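Local coordinates for protein putative methylthioribose-1-phosphate isomerase (PDB 6A34) that probably interconverts 5-methylthioribose 1-phosphate and 5-methylthioribulose 1-phosphate, an aldose-ketose isomerisation of the methionine salvage pathway, at residues A[17-22]-A[70-75]; A[111-116]-A[133-138]; A[279-284]-A[336-341]. One frame throughout, in Å; residues are numbered along the deposited sequence.

Interaction 1: A[17-22]-A[70-75]; sequences VEYKNK and LALYAE
Strand 17-20, an outermost strand of the small N-terminal antiparallel sheet, meets the last turns of helix 59-76 here, and Tyr19 makes the join. Its CG is anti to the backbone N (chi1 -176°), which sends the ring across to the helix. The ring and Glu75 approach tip to tip. Tyr19 OH donates a short hydrogen bond to Glu75 OE1 at 2.6 Å. The donor comes in 27° above the carboxylate plane. Ala71 lies over one ring face, with Ala71 CB 4.2 Å from the centroid of the Tyr19 ring, a CH-pi contact. Leu72 CB packs on Tyr19 CE1 at 3.9 Å. Glu75 OE1 has a second donor: a water gives it a hydrogen bond and accepts one from Lys22 N, 2.9 Å from the water oxygen. Glu75 OE1 is therefore bonded directly to the strand and, through the water, to the loop after it. Lys22 crosses Glu75 obliquely, and its NZ stays 5.7 Å from Glu75 OE1, so any attraction between the opposite charges is probably only long-range. Ala71 also packs on Val133 of helix 125-157, while Val17 packs on Ala61, Ala65 and Phe68 earlier in helix 59-76.

Interaction 2: A[111-116]-A[133-138]; sequences NRIKKL and VQEAYK
This is an antiparallel helix-helix contact in the N-terminal helical part of the chain, with a salt bridge on one side of an apolar seam. Helices 104-119 and 125-157 follow one another in sequence as a helical hairpin. The axes of the two short segments come within 10.0 Å of each other, with 152° between their directions. Glu135 is the central residue. Its chain bends at chi2 (54°), so the carboxylate turns toward Arg112. Arg112 is extended from CG to NE and crosses Glu135 at about a right angle. Arg112 NE donates a nearly straight hydrogen bond to Glu135 OE2 at 2.9 Å. The oxygen lies in the guanidinium plane at its edge, but the donor sits above the carboxylate plane. Lys138 NZ makes a long ion pair with Glu135 OE1 at 3.7 Å, which completes a three-residue network. Two positive groups around the buried Glu135 would be expected to keep it ionised. The carbon part of Glu135 is packed as well. Ile113 CG1 lies 3.9 Å from Glu135 CG, and Leu116 CD2 lies 3.8 Å from the same Glu135 CG. Arg112 NH1 also forms a salt bridge with Glu142, one turn beyond Lys138. An alanine in place of Arg112 would remove the guanidinium and would probably leave Glu135 with the long Lys138 pair as its charge partner in this contact, and cost Glu142 its bridge to Arg112. Leu116 packs on Leu131 of helix 125-157, and Ala136 meets Phe68 of helix 59-76.

Interaction 3: A[279-284]-A[336-341]; sequences APLSSI and TDRGVV
Asp337 has its CG between the backbone N and the carbonyl carbon (chi1 62°), and Thr336 OG1 takes the same crowded position (chi1 82°). In Asp337 this torsion brings OD1 to the loop after strand 275-278. Asp337 OD1 accepts a hydrogen bond from Leu281 N at 2.9 Å, through its syn lone pair. The bond holds the start of 3-10 segment 281-283. In Thr336 chi1 folds OG1 back over its own turn. Thr336 OG1 accepts from Arg338 N at 2.9 Å, an ST turn, and donates to Gly339 O at 2.6 Å. Gly339 O also accepts from Thr336 N, so two donors of Thr336 grip it, while the bond within the type I turn 336-339, Gly339 N to Thr336 O, is weak. Leu281 crosses Thr336 obliquely, with Leu281 CD1 3.6 Å from Thr336 OG1, while Leu281 CD2 rests on Arg338 CG at 4.0 Å. Thr336 CA makes a CH...O contact with Ala279 O at 3.2 Å. Asp337 OD2 forms a salt bridge with Arg149 of helix 125-157, so the carboxylate links loop, turn and long helix. The contact joins the ends of parallel strands 275-278 and 333-336, with Leu281 touching Leu352 and Ile284 touching Leu349 of helix 345-354.

Interactions 1 and 2 form one continuous region. Their centres are 12 Å apart, and Tyr19 O lies 2.6 Å from Tyr137 OH, a probable hydrogen bond. Ala71 CB meets Ala136 CB at 3.9 Å, and Leu70 CD1 meets Ile113 CG2 at 3.9 Å. Interaction 3 is separate, with its centre about 22 Å from that of interaction 2 and about 29 Å from that of interaction 1. Helix 125-157 spans the gap: it carries segment 133-138 and, further on, Arg149, the partner of Asp337. Interaction 3 alone lies near the predicted active site. The side chain of Ala279 is about 9 Å from that of Asp247, the predicted proton donor.

Interaction 1: A[17-22]-A[70-75]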
loop_
_atom_site.group_PDB
_atom_site.type_symbol
_atom_site.label_atom_id
_atom_site.label_comp_id
_atom_site.label_asym_id
_atom_site.label_seq_id
_atom_site.Cartn_x
_atom_site.Cartn_y
_atom_site.Cartn_z
ATOM N N VAL A 17 -20.244 -13.092 16.297
ATOM C CA VAL A 17 -21.450 -12.696 16.989
ATOM C C VAL A 17 -22.149 -13.994 17.404
ATOM O O VAL A 17 -22.313 -14.894 16.537
ATOM C CB VAL A 17 -22.395 -11.862 16.096
ATOM C CG1 VAL A 17 -23.594 -11.342 16.869
ATOM C CG2 VAL A 17 -21.693 -10.707 15.416
ATOM N N GLU A 18 -22.602 -14.043 18.669
ATOM C CA GLU A 18 -23.280 -15.215 19.299
ATOM C C GLU A 18 -24.451 -14.693 20.164
ATOM O O GLU A 18 -24.419 -13.550 20.688
ATOM C CB GLU A 18 -22.270 -15.985 20.159
ATOM C CG GLU A 18 -22.259 -17.498 20.006
ATOM C CD GLU A 18 -20.982 -18.085 20.609
ATOM O OE1 GLU A 18 -20.678 -17.708 21.765
ATOM O OE2 GLU A 18 -20.233 -18.841 19.903
ATOM N N TYR A 19 -25.503 -15.509 20.299
ATOM C CA TYR A 19 -26.616 -15.199 21.217
ATOM C C TYR A 19 -26.799 -16.360 22.193
ATOM O O TYR A 19 -26.978 -17.492 21.762
ATOM C CB TYR A 19 -27.910 -14.917 20.459
ATOM C CG TYR A 19 -29.060 -14.500 21.334
ATOM C CD1 TYR A 19 -29.055 -13.268 21.967
ATOM C CD2 TYR A 19 -30.161 -15.319 21.520
ATOM C CE1 TYR A 19 -30.092 -12.874 22.787
ATOM C CE2 TYR A 19 -31.231 -14.923 22.310
ATOM C CZ TYR A 19 -31.192 -13.698 22.948
ATOM O OH TYR A 19 -32.224 -13.294 23.734
ATOM N N LYS A 20 -26.736 -16.047 23.494
ATOM C CA LYS A 20 -26.698 -17.048 24.575
ATOM C C LYS A 20 -27.202 -16.367 25.850
ATOM O O LYS A 20 -26.838 -15.234 26.098
ATOM C CB LYS A 20 -25.251 -17.556 24.699
ATOM C CG LYS A 20 -25.004 -18.703 25.669
ATOM C CD LYS A 20 -23.537 -19.175 25.732
ATOM C CE LYS A 20 -22.541 -18.181 26.318
ATOM N NZ LYS A 20 -21.607 -17.623 25.304
ATOM N N ASN A 21 -28.045 -17.028 26.647
ATOM C CA ASN A 21 -28.449 -16.460 27.972
ATOM C C ASN A 21 -28.952 -15.005 27.869
ATOM O O ASN A 21 -28.524 -14.138 28.654
ATOM C CB ASN A 21 -27.277 -16.392 28.953
ATOM C CG ASN A 21 -26.489 -17.675 29.017
ATOM O OD1 ASN A 21 -25.273 -17.666 28.788
ATOM N ND2 ASN A 21 -27.181 -18.767 29.305
ATOM N N LYS A 22 -29.810 -14.717 26.886
ATOM C CA LYS A 22 -30.413 -13.384 26.729
ATOM C C LYS A 22 -29.342 -12.304 26.560
ATOM O O LYS A 22 -29.559 -11.156 26.911
ATOM C CB LYS A 22 -31.296 -13.050 27.935
ATOM C CG LYS A 22 -32.332 -14.111 28.285
ATOM C CD LYS A 22 -33.342 -13.601 29.289
ATOM C CE LYS A 22 -34.643 -14.375 29.293
ATOM N NZ LYS A 22 -34.574 -15.553 30.184
ATOM N N LEU A 70 -33.251 -8.361 17.944
ATOM C CA LEU A 70 -34.683 -8.633 18.047
ATOM C C LEU A 70 -34.962 -9.859 18.923
ATOM O O LEU A 70 -35.933 -9.880 19.636
ATOM C CB LEU A 70 -35.253 -8.796 16.641
ATOM C CG LEU A 70 -35.185 -7.516 15.802
ATOM C CD1 LEU A 70 -35.627 -7.791 14.389
ATOM C CD2 LEU A 70 -36.037 -6.414 16.425
ATOM N N ALA A 71 -34.130 -10.896 18.815
ATOM C CA ALA A 71 -34.219 -12.063 19.688
ATOM C C ALA A 71 -34.119 -11.587 21.141
ATOM O O ALA A 71 -34.958 -11.932 21.966
ATOM C CB ALA A 71 -33.129 -13.051 19.365
ATOM N N LEU A 72 -33.111 -10.754 21.413
ATOM C CA LEU A 72 -32.901 -10.182 22.730
ATOM C C LEU A 72 -34.174 -9.435 23.156
ATOM O O LEU A 72 -34.668 -9.629 24.270
ATOM C CB LEU A 72 -31.678 -9.263 22.734
ATOM C CG LEU A 72 -31.380 -8.595 24.075
ATOM C CD1 LEU A 72 -30.831 -9.595 25.071
ATOM C CD2 LEU A 72 -30.398 -7.458 23.922
ATOM N N TYR A 73 -34.727 -8.627 22.254
ATOM C CA TYR A 73 -35.942 -7.917 22.548
ATOM C C TYR A 73 -37.035 -8.909 22.960
ATOM O O TYR A 73 -37.756 -8.675 23.935
ATOM C CB TYR A 73 -36.434 -7.072 21.373
ATOM C CG TYR A 73 -37.803 -6.538 21.664
ATOM C CD1 TYR A 73 -37.988 -5.516 22.590
ATOM C CD2 TYR A 73 -38.917 -7.126 21.091
ATOM C CE1 TYR A 73 -39.263 -5.081 22.938
ATOM C CE2 TYR A 73 -40.193 -6.704 21.426
ATOM C CZ TYR A 73 -40.367 -5.683 22.351
ATOM O OH TYR A 73 -41.637 -5.296 22.640
ATOM N N ALA A 74 -37.176 -9.997 22.197
ATOM C CA ALA A 74 -38.251 -10.963 22.415
ATOM C C ALA A 74 -38.145 -11.616 23.811
ATOM O O ALA A 74 -39.153 -11.799 24.489
ATOM C CB ALA A 74 -38.227 -11.996 21.312
ATOM N N GLU A 75 -36.927 -11.957 24.246
ATOM C CA GLU A 75 -36.698 -12.677 25.511
ATOM C C GLU A 75 -36.659 -11.738 26.738
ATOM O O GLU A 75 -36.637 -12.201 27.853
ATOM C CB GLU A 75 -35.421 -13.513 25.373
ATOM C CG GLU A 75 -35.607 -14.654 24.380
ATOM C CD GLU A 75 -34.560 -15.746 24.431
ATOM O OE1 GLU A 75 -33.366 -15.420 24.621
ATOM O OE2 GLU A 75 -34.948 -16.928 24.299
HETATM O O HOH W 1 -31.261 -16.787 25.378
#

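Interaction 2: A[111-116]-A[133-138]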
loop_
_atom_site.group_PDB
_atom_site.type_symbol
_atom_site.label_atom_id
_atom_site.label_comp_id
_atom_site.label_asym_id
_atom_site.label_seq_id
_atom_site.Cartn_x
_atom_site.Cartn_y
_atom_site.Cartn_z
ATOM N N ASN A 111 -35.778 -7.250 8.151
ATOM C CA ASN A 111 -36.980 -7.402 7.360
ATOM C C ASN A 111 -37.475 -8.854 7.324
ATOM O O ASN A 111 -38.665 -9.098 7.224
ATOM C CB ASN A 111 -36.778 -6.917 5.926
ATOM C CG ASN A 111 -37.547 -5.644 5.696
ATOM O OD1 ASN A 111 -37.069 -4.555 6.019
ATOM N ND2 ASN A 111 -38.774 -5.797 5.219
ATOM N N ARG A 112 -36.552 -9.806 7.285
ATOM C CA ARG A 112 -36.876 -11.233 7.322
ATOM C C ARG A 112 -37.652 -11.576 8.612
ATOM O O ARG A 112 -38.580 -12.382 8.582
ATOM C CB ARG A 112 -35.579 -12.038 7.258
ATOM C CG ARG A 112 -35.759 -13.547 7.304
ATOM C CD ARG A 112 -34.450 -14.277 7.047
ATOM N NE ARG A 112 -34.531 -15.700 7.363
ATOM C CZ ARG A 112 -33.584 -16.555 7.073
ATOM N NH1 ARG A 112 -32.452 -16.094 6.563
ATOM N NH2 ARG A 112 -33.759 -17.851 7.278
ATOM N N ILE A 113 -37.253 -10.963 9.737
ATOM C CA ILE A 113 -37.881 -11.240 11.031
ATOM C C ILE A 113 -39.211 -10.476 11.156
ATOM O O ILE A 113 -40.237 -11.078 11.438
ATOM C CB ILE A 113 -36.901 -10.926 12.161
ATOM C CG1 ILE A 113 -35.704 -11.877 12.065
ATOM C CG2 ILE A 113 -37.618 -10.974 13.509
ATOM C CD1 ILE A 113 -34.693 -11.692 13.159
ATOM N N LYS A 114 -39.159 -9.158 10.974
ATOM C CA LYS A 114 -40.319 -8.284 10.791
ATOM C C LYS A 114 -41.426 -8.997 9.985
ATOM O O LYS A 114 -42.553 -9.117 10.464
ATOM C CB LYS A 114 -39.832 -6.989 10.134
ATOM C CG LYS A 114 -40.892 -6.080 9.533
ATOM C CD LYS A 114 -41.688 -5.304 10.549
ATOM C CE LYS A 114 -42.181 -3.976 10.005
ATOM N NZ LYS A 114 -42.988 -3.261 11.023
ATOM N N LYS A 115 -41.093 -9.498 8.787
ATOM C CA LYS A 115 -42.070 -10.085 7.876
ATOM C C LYS A 115 -42.632 -11.379 8.479
ATOM O O LYS A 115 -43.811 -11.650 8.361
ATOM C CB LYS A 115 -41.461 -10.396 6.499
ATOM C CG LYS A 115 -42.403 -10.293 5.298
ATOM C CD LYS A 115 -43.897 -10.292 5.650
ATOM C CE LYS A 115 -44.818 -9.846 4.532
ATOM N NZ LYS A 115 -45.489 -11.006 3.897
ATOM N N LEU A 116 -41.780 -12.198 9.097
ATOM C CA LEU A 116 -42.232 -13.442 9.777
ATOM C C LEU A 116 -43.236 -13.114 10.904
ATOM O O LEU A 116 -44.215 -13.808 11.061
ATOM C CB LEU A 116 -41.008 -14.174 10.326
ATOM C CG LEU A 116 -41.278 -15.506 11.004
ATOM C CD1 LEU A 116 -41.575 -16.572 9.965
ATOM C CD2 LEU A 116 -40.103 -15.913 11.878
ATOM N N VAL A 133 -36.773 -15.704 17.893
ATOM C CA VAL A 133 -35.503 -16.170 18.383
ATOM C C VAL A 133 -34.971 -17.211 17.385
ATOM O O VAL A 133 -33.763 -17.202 17.022
ATOM C CB VAL A 133 -35.599 -16.730 19.818
ATOM C CG1 VAL A 133 -34.322 -17.463 20.233
ATOM C CG2 VAL A 133 -35.963 -15.646 20.829
ATOM N N GLN A 134 -35.873 -18.095 16.942
ATOM C CA GLN A 134 -35.515 -19.165 16.063
ATOM C C GLN A 134 -34.953 -18.584 14.750
ATOM O O GLN A 134 -33.954 -19.073 14.247
ATOM C CB GLN A 134 -36.715 -20.081 15.806
ATOM C CG GLN A 134 -36.444 -21.161 14.767
ATOM C CD GLN A 134 -37.599 -22.119 14.599
ATOM O OE1 GLN A 134 -37.615 -23.209 15.168
ATOM N NE2 GLN A 134 -38.575 -21.712 13.811
ATOM N N GLU A 135 -35.652 -17.594 14.195
ATOM C CA GLU A 135 -35.265 -16.907 13.006
ATOM C C GLU A 135 -33.864 -16.282 13.134
ATOM O O GLU A 135 -33.095 -16.384 12.191
ATOM C CB GLU A 135 -36.279 -15.822 12.639
ATOM C CG GLU A 135 -36.407 -15.615 11.138
ATOM C CD GLU A 135 -36.720 -16.858 10.309
ATOM O OE1 GLU A 135 -37.080 -17.899 10.905
ATOM O OE2 GLU A 135 -36.621 -16.778 9.054
ATOM N N ALA A 136 -33.550 -15.644 14.272
ATOM C CA ALA A 136 -32.246 -15.017 14.464
ATOM C C ALA A 136 -31.145 -16.085 14.442
ATOM O O ALA A 136 -30.084 -15.872 13.847
ATOM C CB ALA A 136 -32.220 -14.201 15.733
ATOM N N TYR A 137 -31.416 -17.275 15.007
ATOM C CA TYR A 137 -30.425 -18.337 14.987
ATOM C C TYR A 137 -30.246 -18.841 13.553
ATOM O O TYR A 137 -29.146 -19.220 13.156
ATOM C CB TYR A 137 -30.764 -19.493 15.930
ATOM C CG TYR A 137 -30.381 -19.245 17.369
ATOM C CD1 TYR A 137 -29.054 -19.079 17.743
ATOM C CD2 TYR A 137 -31.341 -19.183 18.365
ATOM C CE1 TYR A 137 -28.690 -18.857 19.059
ATOM C CE2 TYR A 137 -30.994 -18.972 19.689
ATOM C CZ TYR A 137 -29.667 -18.793 20.032
ATOM O OH TYR A 137 -29.315 -18.573 21.317
ATOM N N LYS A 138 -31.343 -18.876 12.799
ATOM C CA LYS A 138 -31.325 -19.349 11.431
ATOM C C LYS A 138 -30.437 -18.434 10.561
ATOM O O LYS A 138 -29.734 -18.924 9.727
ATOM C CB LYS A 138 -32.749 -19.404 10.872
ATOM C CG LYS A 138 -33.457 -20.747 10.904
ATOM C CD LYS A 138 -34.761 -20.621 10.114
ATOM C CE LYS A 138 -35.720 -21.789 10.201
ATOM N NZ LYS A 138 -37.019 -21.407 9.593
#

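Interaction 3: A[279-284]-A[336-341]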
loop_
_atom_site.group_PDB
_atom_site.type_symbol
_atom_site.label_atom_id
_atom_site.label_comp_id
_atom_site.label_asym_id
_atom_site.label_seq_id
_atom_site.Cartn_x
_atom_site.Cartn_y
_atom_site.Cartn_z
ATOM N N ALA A 279 -17.476 -16.010 -2.716
ATOM C CA ALA A 279 -18.612 -15.338 -2.079
ATOM C C ALA A 279 -19.852 -16.224 -2.113
ATOM O O ALA A 279 -19.960 -17.081 -2.988
ATOM C CB ALA A 279 -18.898 -14.057 -2.771
ATOM N N PRO A 280 -20.822 -16.022 -1.186
ATOM C CA PRO A 280 -22.100 -16.733 -1.228
ATOM C C PRO A 280 -22.988 -16.184 -2.346
ATOM O O PRO A 280 -22.749 -15.069 -2.803
ATOM C CB PRO A 280 -22.700 -16.480 0.165
ATOM C CG PRO A 280 -22.111 -15.159 0.599
ATOM C CD PRO A 280 -20.760 -15.051 -0.082
ATOM N N LEU A 281 -23.985 -16.975 -2.773
ATOM C CA LEU A 281 -24.961 -16.599 -3.828
ATOM C C LEU A 281 -25.598 -15.221 -3.573
ATOM O O LEU A 281 -25.849 -14.479 -4.513
ATOM C CB LEU A 281 -26.039 -17.678 -3.952
ATOM C CG LEU A 281 -25.951 -18.541 -5.213
ATOM C CD1 LEU A 281 -24.564 -19.128 -5.384
ATOM C CD2 LEU A 281 -26.998 -19.639 -5.189
ATOM N N SER A 282 -25.825 -14.870 -2.308
ATOM C CA SER A 282 -26.501 -13.653 -1.936
ATOM C C SER A 282 -25.655 -12.414 -2.268
ATOM O O SER A 282 -26.163 -11.302 -2.192
ATOM C CB SER A 282 -26.873 -13.682 -0.469
ATOM O OG SER A 282 -25.711 -13.763 0.340
ATOM N N SER A 283 -24.372 -12.598 -2.610
ATOM C CA SER A 283 -23.484 -11.474 -2.988
ATOM C C SER A 283 -23.487 -11.272 -4.509
ATOM O O SER A 283 -22.880 -10.338 -5.003
ATOM C CB SER A 283 -22.068 -11.684 -2.489
ATOM O OG SER A 283 -22.063 -11.918 -1.095
ATOM N N ILE A 284 -24.143 -12.175 -5.245
ATOM C CA ILE A 284 -24.285 -12.026 -6.666
ATOM C C ILE A 284 -25.563 -11.230 -6.933
ATOM O O ILE A 284 -26.653 -11.682 -6.624
ATOM C CB ILE A 284 -24.284 -13.392 -7.370
ATOM C CG1 ILE A 284 -23.055 -14.214 -6.997
ATOM C CG2 ILE A 284 -24.420 -13.246 -8.875
ATOM C CD1 ILE A 284 -23.198 -15.671 -7.327
ATOM N N THR A 336 -18.473 -20.362 -4.859
ATOM C CA THR A 336 -19.694 -20.031 -4.136
ATOM C C THR A 336 -20.053 -21.172 -3.179
ATOM O O THR A 336 -19.450 -22.238 -3.195
ATOM C CB THR A 336 -20.898 -19.773 -5.046
ATOM O OG1 THR A 336 -21.457 -21.033 -5.405
ATOM C CG2 THR A 336 -20.558 -18.941 -6.259
ATOM N N ASP A 337 -21.071 -20.917 -2.354
ATOM C CA ASP A 337 -21.541 -21.891 -1.360
ATOM C C ASP A 337 -22.373 -22.974 -2.060
ATOM O O ASP A 337 -22.815 -23.888 -1.383
ATOM C CB ASP A 337 -22.362 -21.212 -0.266
ATOM C CG ASP A 337 -23.619 -20.545 -0.796
ATOM O OD1 ASP A 337 -23.497 -19.633 -1.656
ATOM O OD2 ASP A 337 -24.714 -20.946 -0.349
ATOM N N ARG A 338 -22.544 -22.877 -3.391
ATOM C CA ARG A 338 -23.263 -23.909 -4.171
ATOM C C ARG A 338 -22.389 -24.414 -5.324
ATOM O O ARG A 338 -22.892 -24.877 -6.304
ATOM C CB ARG A 338 -24.616 -23.366 -4.651
ATOM C CG ARG A 338 -25.595 -23.019 -3.524
ATOM C CD ARG A 338 -25.978 -24.224 -2.646
ATOM N NE ARG A 338 -26.953 -23.974 -1.566
ATOM C CZ ARG A 338 -27.234 -24.825 -0.563
ATOM N NH1 ARG A 338 -26.710 -26.041 -0.538
ATOM N NH2 ARG A 338 -28.027 -24.444 0.424
ATOM N N GLY A 339 -21.067 -24.342 -5.172
ATOM C CA GLY A 339 -20.141 -24.856 -6.171
ATOM C C GLY A 339 -19.391 -23.737 -6.878
ATOM O O GLY A 339 -19.684 -22.540 -6.670
ATOM N N VAL A 340 -18.395 -24.132 -7.679
ATOM C CA VAL A 340 -17.508 -23.217 -8.341
ATOM C C VAL A 340 -18.079 -22.970 -9.733
ATOM O O VAL A 340 -18.413 -23.917 -10.395
ATOM C CB VAL A 340 -16.077 -23.747 -8.441
ATOM C CG1 VAL A 340 -15.182 -22.694 -9.078
ATOM C CG2 VAL A 340 -15.514 -24.192 -7.102
ATOM N N VAL A 341 -18.208 -21.692 -10.096
ATOM C CA VAL A 341 -18.612 -21.222 -11.379
ATOM C C VAL A 341 -17.361 -20.987 -12.239
ATOM O O VAL A 341 -16.499 -20.257 -11.876
ATOM C CB VAL A 341 -19.412 -19.910 -11.253
ATOM C CG1 VAL A 341 -20.001 -19.484 -12.583
ATOM C CG2 VAL A 341 -20.499 -20.012 -10.200
#